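Local coordinates for protein tryptophanyl-tRNA synthetase (Mycoplasma pneumoniae, PDB 2YY5) that probably catalyses the ATP-dependent attachment of tryptophan to its cognate tRNA as a homodimeric class I aminoacyl-tRNA synthetase, at residues P75-E88 with C317-R330. The protein carries 1 engineered substitution. Residues are numbered along the deposited sequence; the frame is centred on the assembly and turned at random.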
loop_
_atom_site.group_PDB
_atom_site.type_symbol
_atom_site.label_atom_id
_atom_site.label_comp_id
_atom_site.label_asym_id
_atom_site.label_seq_id
_atom_site.Cartn_x
_atom_site.Cartn_y
_atom_site.Cartn_z
ATOM N N PRO B 75 10.039 27.782 -3.132
ATOM C CA PRO B 75 9.558 27.215 -1.867
ATOM C C PRO B 75 8.885 28.228 -0.942
ATOM O O PRO B 75 8.312 27.858 0.084
ATOM C CB PRO B 75 10.819 26.586 -1.261
ATOM C CG PRO B 75 11.933 27.408 -1.847
ATOM C CD PRO B 75 11.493 27.588 -3.279
ATOM N N GLN B 76 8.952 29.506 -1.299
ATOM C CA GLN B 76 8.305 30.541 -0.498
ATOM C C GLN B 76 6.901 30.791 -1.045
ATOM O O GLN B 76 6.018 31.256 -0.327
ATOM C CB GLN B 76 9.095 31.853 -0.534
ATOM C CG GLN B 76 10.383 31.860 0.278
ATOM C CD GLN B 76 10.925 33.269 0.459
ATOM O OE1 GLN B 76 10.385 34.061 1.234
ATOM N NE2 GLN B 76 11.984 33.594 -0.270
ATOM N N LYS B 77 6.705 30.475 -2.322
ATOM C CA LYS B 77 5.418 30.661 -2.977
ATOM C C LYS B 77 4.673 29.335 -3.110
ATOM O O LYS B 77 3.446 29.312 -3.201
ATOM C CB LYS B 77 5.625 31.275 -4.365
ATOM C CG LYS B 77 6.283 32.645 -4.350
ATOM C CD LYS B 77 6.709 33.085 -5.742
ATOM C CE LYS B 77 7.453 34.419 -5.712
ATOM N NZ LYS B 77 8.107 34.717 -7.022
ATOM N N ALA B 78 5.419 28.233 -3.107
ATOM C CA ALA B 78 4.836 26.905 -3.255
ATOM C C ALA B 78 5.350 25.919 -2.204
ATOM O O ALA B 78 6.164 26.272 -1.354
ATOM C CB ALA B 78 5.135 26.373 -4.654
ATOM N N CYS B 79 4.855 24.683 -2.274
ATOM C CA CYS B 79 5.250 23.617 -1.362
ATOM C C CYS B 79 5.853 22.469 -2.158
ATOM O O CYS B 79 5.157 21.826 -2.942
ATOM C CB CYS B 79 4.042 23.098 -0.587
ATOM S SG CYS B 79 4.425 21.668 0.444
ATOM N N LEU B 80 7.142 22.213 -1.958
ATOM C CA LEU B 80 7.834 21.142 -2.670
ATOM C C LEU B 80 8.320 20.095 -1.668
ATOM O O LEU B 80 9.152 20.389 -0.816
ATOM C CB LEU B 80 9.017 21.725 -3.452
ATOM C CG LEU B 80 10.026 20.772 -4.105
ATOM C CD1 LEU B 80 9.348 19.875 -5.146
ATOM C CD2 LEU B 80 11.134 21.610 -4.747
ATOM N N PHE B 81 7.804 18.875 -1.772
ATOM C CA PHE B 81 8.189 17.828 -0.834
ATOM C C PHE B 81 8.522 16.481 -1.471
ATOM O O PHE B 81 8.342 16.291 -2.667
ATOM C CB PHE B 81 7.082 17.648 0.204
ATOM C CG PHE B 81 5.783 17.121 -0.359
ATOM C CD1 PHE B 81 5.402 15.797 -0.142
ATOM C CD2 PHE B 81 4.903 17.967 -1.033
ATOM C CE1 PHE B 81 4.157 15.326 -0.574
ATOM C CE2 PHE B 81 3.653 17.504 -1.469
ATOM C CZ PHE B 81 3.280 16.183 -1.235
ATOM N N LEU B 82 9.020 15.551 -0.653
ATOM C CA LEU B 82 9.361 14.212 -1.125
ATOM C C LEU B 82 8.294 13.260 -0.610
ATOM O O LEU B 82 8.166 13.061 0.598
ATOM C CB LEU B 82 10.731 13.775 -0.602
ATOM C CG LEU B 82 11.156 12.386 -1.091
ATOM C CD1 LEU B 82 11.460 12.484 -2.572
ATOM C CD2 LEU B 82 12.379 11.875 -0.336
ATOM N N GLN B 83 7.532 12.684 -1.537
ATOM C CA GLN B 83 6.446 11.761 -1.219
ATOM C C GLN B 83 6.734 10.790 -0.066
ATOM O O GLN B 83 5.931 10.651 0.854
ATOM C CB GLN B 83 6.061 10.979 -2.486
ATOM C CG GLN B 83 4.900 10.007 -2.320
ATOM C CD GLN B 83 4.566 9.288 -3.612
ATOM O OE1 GLN B 83 5.430 9.096 -4.463
ATOM N NE2 GLN B 83 3.315 8.872 -3.758
ATOM N N SER B 84 7.879 10.126 -0.109
ATOM C CA SER B 84 8.227 9.174 0.934
ATOM C C SER B 84 8.412 9.791 2.324
ATOM O O SER B 84 8.435 9.060 3.318
ATOM C CB SER B 84 9.501 8.403 0.540
ATOM O OG SER B 84 10.653 9.238 0.533
ATOM N N ASP B 85 8.564 11.116 2.409
ATOM C CA ASP B 85 8.742 11.765 3.713
ATOM C C ASP B 85 7.444 11.777 4.505
ATOM O O ASP B 85 7.446 12.053 5.706
ATOM C CB ASP B 85 9.239 13.206 3.555
ATOM C CG ASP B 85 10.756 13.306 3.492
ATOM O OD1 ASP B 85 11.258 14.345 3.017
ATOM O OD2 ASP B 85 11.447 12.361 3.926
ATOM N N LEU B 86 6.338 11.489 3.824
ATOM C CA LEU B 86 5.032 11.456 4.465
ATOM C C LEU B 86 4.354 10.080 4.485
ATOM O O LEU B 86 3.818 9.622 3.480
ATOM C CB LEU B 86 4.083 12.458 3.795
ATOM C CG LEU B 86 4.317 13.945 4.050
ATOM C CD1 LEU B 86 5.641 14.369 3.429
ATOM C CD2 LEU B 86 3.161 14.754 3.463
ATOM N N LEU B 87 4.363 9.425 5.635
ATOM C CA LEU B 87 3.693 8.140 5.752
ATOM C C LEU B 87 2.214 8.270 5.363
ATOM O O LEU B 87 1.563 7.270 5.032
ATOM C CB LEU B 87 3.805 7.619 7.189
ATOM C CG LEU B 87 5.048 6.802 7.563
ATOM C CD1 LEU B 87 6.190 7.086 6.613
ATOM C CD2 LEU B 87 5.426 7.116 8.986
ATOM N N GLU B 88 1.681 9.496 5.409
ATOM C CA GLU B 88 0.279 9.726 5.057
ATOM C C GLU B 88 -0.015 9.287 3.633
ATOM O O GLU B 88 -1.141 8.937 3.306
ATOM C CB GLU B 88 -0.108 11.205 5.199
ATOM C CG GLU B 88 -0.323 11.703 6.625
ATOM C CD GLU B 88 0.984 11.929 7.345
ATOM O OE1 GLU B 88 0.968 12.334 8.526
ATOM O OE2 GLU B 88 2.038 11.705 6.718
ATOM N N CYS B 317 14.723 22.660 1.887
ATOM C CA CYS B 317 13.539 22.813 1.067
ATOM C C CYS B 317 12.572 21.664 1.320
ATOM O O CYS B 317 11.387 21.877 1.617
ATOM C CB CYS B 317 13.925 22.833 -0.406
ATOM S SG CYS B 317 12.502 22.786 -1.488
ATOM N N LEU B 318 13.088 20.446 1.198
ATOM C CA LEU B 318 12.277 19.258 1.400
ATOM C C LEU B 318 11.827 19.188 2.850
ATOM O O LEU B 318 10.713 18.763 3.150
ATOM C CB LEU B 318 13.083 18.011 1.018
ATOM C CG LEU B 318 13.342 17.889 -0.484
ATOM C CD1 LEU B 318 14.334 16.762 -0.747
ATOM C CD2 LEU B 318 12.000 17.654 -1.212
ATOM N N GLN B 319 12.687 19.632 3.753
ATOM C CA GLN B 319 12.351 19.597 5.165
ATOM C C GLN B 319 11.142 20.495 5.464
ATOM O O GLN B 319 10.242 20.100 6.210
ATOM C CB GLN B 319 13.571 19.995 5.996
ATOM C CG GLN B 319 13.866 19.015 7.109
ATOM C CD GLN B 319 14.023 17.594 6.602
ATOM O OE1 GLN B 319 13.773 16.630 7.328
ATOM N NE2 GLN B 319 14.444 17.458 5.353
ATOM N N ALA B 320 11.111 21.682 4.861
ATOM C CA ALA B 320 10.001 22.612 5.054
ATOM C C ALA B 320 8.770 22.140 4.279
ATOM O O ALA B 320 7.643 22.267 4.753
ATOM C CB ALA B 320 10.402 24.015 4.601
ATOM N N GLY B 321 8.983 21.617 3.075
ATOM C CA GLY B 321 7.862 21.121 2.299
ATOM C C GLY B 321 7.197 20.006 3.091
ATOM O O GLY B 321 5.978 19.983 3.253
ATOM N N LYS B 322 8.018 19.084 3.589
ATOM C CA LYS B 322 7.557 17.961 4.394
ATOM C C LYS B 322 6.562 18.431 5.458
ATOM O O LYS B 322 5.448 17.915 5.570
ATOM C CB LYS B 322 8.754 17.305 5.090
ATOM C CG LYS B 322 8.419 16.118 5.997
ATOM C CD LYS B 322 9.574 15.837 6.944
ATOM C CE LYS B 322 9.652 14.370 7.346
ATOM N NZ LYS B 322 8.465 13.859 8.079
ATOM N N ASN B 323 6.980 19.410 6.248
ATOM C CA ASN B 323 6.130 19.917 7.304
ATOM C C ASN B 323 4.876 20.570 6.763
ATOM O O ASN B 323 3.777 20.289 7.234
ATOM C CB ASN B 323 6.899 20.912 8.169
ATOM C CG ASN B 323 8.058 20.267 8.883
ATOM O OD1 ASN B 323 7.956 19.128 9.342
ATOM N ND2 ASN B 323 9.167 20.991 8.991
ATOM N N GLN B 324 5.046 21.434 5.766
ATOM C CA GLN B 324 3.927 22.148 5.174
ATOM C C GLN B 324 2.908 21.197 4.562
ATOM O O GLN B 324 1.722 21.271 4.866
ATOM C CB GLN B 324 4.438 23.138 4.120
ATOM C CG GLN B 324 3.345 24.009 3.512
ATOM C CD GLN B 324 3.875 25.079 2.561
ATOM O OE1 GLN B 324 3.102 25.878 2.019
ATOM N NE2 GLN B 324 5.192 25.103 2.354
ATOM N N ALA B 325 3.376 20.299 3.705
ATOM C CA ALA B 325 2.501 19.336 3.052
ATOM C C ALA B 325 1.822 18.467 4.098
ATOM O O ALA B 325 0.634 18.153 4.012
ATOM C CB ALA B 325 3.310 18.466 2.094
ATOM N N GLN B 326 2.595 18.080 5.095
ATOM C CA GLN B 326 2.084 17.236 6.149
ATOM C C GLN B 326 1.007 17.963 6.943
ATOM O O GLN B 326 0.185 17.333 7.599
ATOM C CB GLN B 326 3.234 16.811 7.049
ATOM C CG GLN B 326 2.911 15.673 7.969
ATOM C CD GLN B 326 4.162 14.973 8.433
ATOM O OE1 GLN B 326 5.112 15.613 8.889
ATOM N NE2 GLN B 326 4.175 13.650 8.318
ATOM N N ALA B 327 1.000 19.289 6.865
ATOM C CA ALA B 327 0.007 20.083 7.581
ATOM C C ALA B 327 -1.398 19.781 7.062
ATOM O O ALA B 327 -2.325 19.566 7.846
ATOM C CB ALA B 327 0.308 21.565 7.430
ATOM N N THR B 328 -1.560 19.763 5.743
ATOM C CA THR B 328 -2.870 19.469 5.183
ATOM C C THR B 328 -3.115 17.965 4.986
ATOM O O THR B 328 -4.259 17.517 5.006
ATOM C CB THR B 328 -3.114 20.244 3.856
ATOM O OG1 THR B 328 -3.628 19.353 2.859
ATOM C CG2 THR B 328 -1.839 20.905 3.370
ATOM N N ALA B 329 -2.050 17.183 4.829
ATOM C CA ALA B 329 -2.197 15.736 4.659
ATOM C C ALA B 329 -2.783 15.077 5.912
ATOM O O ALA B 329 -3.644 14.194 5.813
ATOM C CB ALA B 329 -0.851 15.094 4.323
ATOM N N ARG B 330 -2.318 15.490 7.090
ATOM C CA ARG B 330 -2.828 14.903 8.323
ATOM C C ARG B 330 -4.297 15.246 8.507
ATOM O O ARG B 330 -5.102 14.382 8.871
ATOM C CB ARG B 330 -2.023 15.380 9.535
ATOM C CG ARG B 330 -0.529 15.199 9.373
ATOM C CD ARG B 330 0.154 14.839 10.672
ATOM N NE ARG B 330 1.593 15.081 10.600
ATOM C CZ ARG B 330 2.480 14.643 11.491
ATOM N NH1 ARG B 330 3.767 14.924 11.339
ATOM N NH2 ARG B 330 2.091 13.911 12.526
HETATM O O HOH W 1 4.604 27.720 0.618
HETATM O O HOH W 2 9.683 16.276 1.949
HETATM O O HOH W 3 5.937 11.088 7.989
#
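Cys317, inside helix 311-340, opens the contact by setting SG, a compact apolar sulfur, against Leu80 CD2 (3.7 Å). Strand 78-82 is an outermost member of the parallel sheet in the nucleotide-binding (Rossmann) fold of class I synthetases, and the 317-330 part of the helix runs across it at 103°. Leu318 sends CD2 onto the backbone between Phe81 and Leu82, while its carbonyl oxygen accepts from a water that also donates to Asp85 OD1 and accepts from Leu82 N. The other carboxylate oxygen of Asp85 is bound by Ser344 N of the second subunit, so this junction lies at the dimer interface. Gly321 marks the closest backbone approach: lacking a side chain, it lets its CA come 3.5 Å from Leu80 O in a CA-H...O contact. Lys322 stretches its aliphatic part past Asp85 CB, then bends at its last torsion (chi4 -62°) to give NZ to Asp85 O at 3.2 Å, tilted 20° from the carbonyl plane. Gln324, extended, lays its amide against Cys79 CB, and its OE1 accepts from a water that also donates, weakly, to Ala78 O. Ala325 is small enough to bring CB over one face of the Phe81 ring, 3.6 Å from the centroid, a CH-pi contact; Phe41 and Tyr146 also meet this ring, and the Phe81 side chain lies about 9 Å from the bound tryptophanyl-adenylate analogue. Gln326 holds Glu88 through weak NE2 bonds to both carboxylate oxygens, the two side chains crossing at about a right angle. Ala329, another small residue, admits Leu86 CD2 and Glu88 CB. Arg330 gives NH1 to Gln326 OE1 in a weak bond, and its NE lies 3.5 Å from Glu88 OE1, a salt bridge of charge alone, since that oxygen sits well out of the guanidinium plane.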